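Local structure of glycosyl hydrolase family 88 (Pedobacter heparinus, 3WIW) at residues I312-L317 with L382-R387. The protein hydrolyses unsaturated glucuronyl residues from heparin-derived oligosaccharides, as a family 88 glycoside hydrolase. Residues are numbered along the deposited sequence; the frame is centred on the assembly and turned at random. Where two conformers were deposited one is given.
Sequences IASALL and LEALKR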
loop_
_atom_site.group_PDB
_atom_site.type_symbol
_atom_site.label_atom_id
_atom_site.label_comp_id
_atom_site.label_asym_id
_atom_site.label_seq_id
_atom_site.Cartn_x
_atom_site.Cartn_y
_atom_site.Cartn_z
ATOM N N ILE A 312 -1.534 -7.926 0.617
ATOM C CA ILE A 312 -2.559 -8.954 0.530
ATOM C C ILE A 312 -3.105 -9.319 1.908
ATOM O O ILE A 312 -4.325 -9.429 2.071
ATOM C CB ILE A 312 -2.037 -10.215 -0.211
ATOM C CG1 ILE A 312 -1.879 -9.893 -1.698
ATOM C CG2 ILE A 312 -2.979 -11.390 -0.010
ATOM C CD1 ILE A 312 -0.960 -10.871 -2.435
ATOM N N ALA A 313 -2.220 -9.519 2.895
ATOM C CA ALA A 313 -2.674 -9.859 4.235
ATOM C C ALA A 313 -3.584 -8.755 4.799
ATOM O O ALA A 313 -4.668 -9.051 5.331
ATOM C CB ALA A 313 -1.495 -10.115 5.155
ATOM N N SER A 314 -3.165 -7.491 4.687
ATOM C CA SER A 314 -3.977 -6.404 5.217
ATOM C C SER A 314 -5.347 -6.382 4.543
ATOM O O SER A 314 -6.376 -6.309 5.218
ATOM C CB SER A 314 -3.273 -5.072 5.057
ATOM O OG SER A 314 -4.010 -4.134 5.807
ATOM N N ALA A 315 -5.365 -6.513 3.219
ATOM C CA ALA A 315 -6.625 -6.489 2.485
ATOM C C ALA A 315 -7.524 -7.665 2.872
ATOM O O ALA A 315 -8.729 -7.476 3.074
ATOM C CB ALA A 315 -6.375 -6.485 0.985
ATOM N N LEU A 316 -6.954 -8.867 2.941
ATOM C CA LEU A 316 -7.754 -10.048 3.268
ATOM C C LEU A 316 -8.364 -9.969 4.659
ATOM O O LEU A 316 -9.477 -10.458 4.886
ATOM C CB LEU A 316 -6.949 -11.338 3.092
ATOM C CG LEU A 316 -6.610 -11.732 1.653
ATOM C CD1 LEU A 316 -5.811 -13.017 1.697
ATOM C CD2 LEU A 316 -7.870 -11.916 0.814
ATOM N N LEU A 317 -7.658 -9.330 5.590
ATOM C CA LEU A 317 -8.223 -9.144 6.928
ATOM C C LEU A 317 -9.456 -8.231 6.883
ATOM O O LEU A 317 -10.479 -8.558 7.479
ATOM C CB LEU A 317 -7.169 -8.593 7.883
ATOM C CG LEU A 317 -6.091 -9.617 8.249
ATOM C CD1 LEU A 317 -4.872 -8.922 8.869
ATOM C CD2 LEU A 317 -6.658 -10.705 9.177
ATOM N N LEU A 382 2.527 -3.601 9.442
ATOM C CA LEU A 382 1.970 -3.152 10.718
ATOM C C LEU A 382 0.465 -2.893 10.602
ATOM O O LEU A 382 -0.285 -3.150 11.559
ATOM C CB LEU A 382 2.701 -1.933 11.292
ATOM C CG LEU A 382 4.160 -2.174 11.690
ATOM C CD1 LEU A 382 4.624 -1.029 12.563
ATOM C CD2 LEU A 382 4.353 -3.509 12.421
ATOM N N GLU A 383 -0.004 -2.416 9.451
ATOM C CA GLU A 383 -1.445 -2.233 9.269
ATOM C C GLU A 383 -2.155 -3.571 9.428
ATOM O O GLU A 383 -3.179 -3.677 10.119
ATOM C CB GLU A 383 -1.720 -1.652 7.900
ATOM C CG GLU A 383 -3.163 -1.234 7.716
ATOM C CD GLU A 383 -3.357 -0.691 6.337
ATOM O OE1 GLU A 383 -3.253 0.537 6.176
ATOM O OE2 GLU A 383 -3.568 -1.484 5.388
ATOM N N ALA A 384 -1.577 -4.619 8.833
ATOM C CA ALA A 384 -2.149 -5.957 8.945
ATOM C C ALA A 384 -2.135 -6.477 10.395
ATOM O O ALA A 384 -3.117 -7.071 10.866
ATOM C CB ALA A 384 -1.419 -6.922 7.998
ATOM N N LEU A 385 -1.035 -6.242 11.112
ATOM C CA LEU A 385 -0.975 -6.629 12.519
ATOM C C LEU A 385 -2.067 -5.921 13.330
ATOM O O LEU A 385 -2.707 -6.530 14.184
ATOM C CB LEU A 385 0.382 -6.309 13.145
ATOM C CG LEU A 385 1.601 -7.048 12.597
ATOM C CD1 LEU A 385 2.790 -6.870 13.516
ATOM C CD2 LEU A 385 1.336 -8.529 12.402
ATOM N N LYS A 386 -2.277 -4.639 13.080
ATOM C CA LYS A 386 -3.314 -3.900 13.787
ATOM C C LYS A 386 -4.706 -4.471 13.451
ATOM O O LYS A 386 -5.525 -4.671 14.347
ATOM C CB LYS A 386 -3.230 -2.414 13.434
ATOM C CG LYS A 386 -4.099 -1.539 14.302
ATOM C CD LYS A 386 -3.910 -0.042 14.015
ATOM C CE LYS A 386 -4.305 0.304 12.586
ATOM N NZ LYS A 386 -4.797 1.719 12.493
ATOM N N ARG A 387 -4.970 -4.755 12.173
ATOM C CA ARG A 387 -6.255 -5.340 11.785
ATOM C C ARG A 387 -6.477 -6.724 12.403
ATOM O O ARG A 387 -7.574 -7.056 12.878
ATOM C CB ARG A 387 -6.389 -5.389 10.257
ATOM C CG ARG A 387 -6.518 -4.033 9.637
ATOM C CD ARG A 387 -6.483 -4.086 8.109
ATOM N NE ARG A 387 -6.658 -2.748 7.541
ATOM C CZ ARG A 387 -6.940 -2.498 6.265
ATOM N NH1 ARG A 387 -7.135 -1.237 5.870
ATOM N NH2 ARG A 387 -7.038 -3.494 5.383
#
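Ser314 of helix 306-322 faces helix 375-392 and carries the polar part of this buried contact. Its OG lies anti to the backbone N (chi1 -169°) and donates to Glu383 OE2 at 2.7 Å, on the anti lone pair. Tyr253 OH also bonds OE2, and Tyr84 OH bonds OE1. Arg387 reaches across the interface on a chain extended from CG to NE. Its NH2 donates to Ser314 O at 2.9 Å. The oxygen sits at the guanidinium edge, in plane, but NH2 stands above the carbonyl plane. Glu383 OE2 lies over the centre of one guanidinium face. Its salt bridge to Arg387 NH1 is long, 3.6 Å, with no N-H aimed at it, and probably favours the ionised carboxylate.

The two helices belong to the (alpha/alpha)6 barrel of the family. Segments 312-317 and 382-387 run roughly parallel, 28° apart, with axes 8.3 Å from each other. Small residues permit this closeness: Ser314 CA and Ala384 CA are 4.2 Å apart.

Apolar contacts lie to one side. Ala384 CB packs against the Ser314 backbone and meets Ala313 CB at 4.3 Å. Leu317 CD1 meets Ala384 CB at 4.1 Å and lies 3.2 Å from Ala384 O, and Leu317 CB touches Arg387 CB.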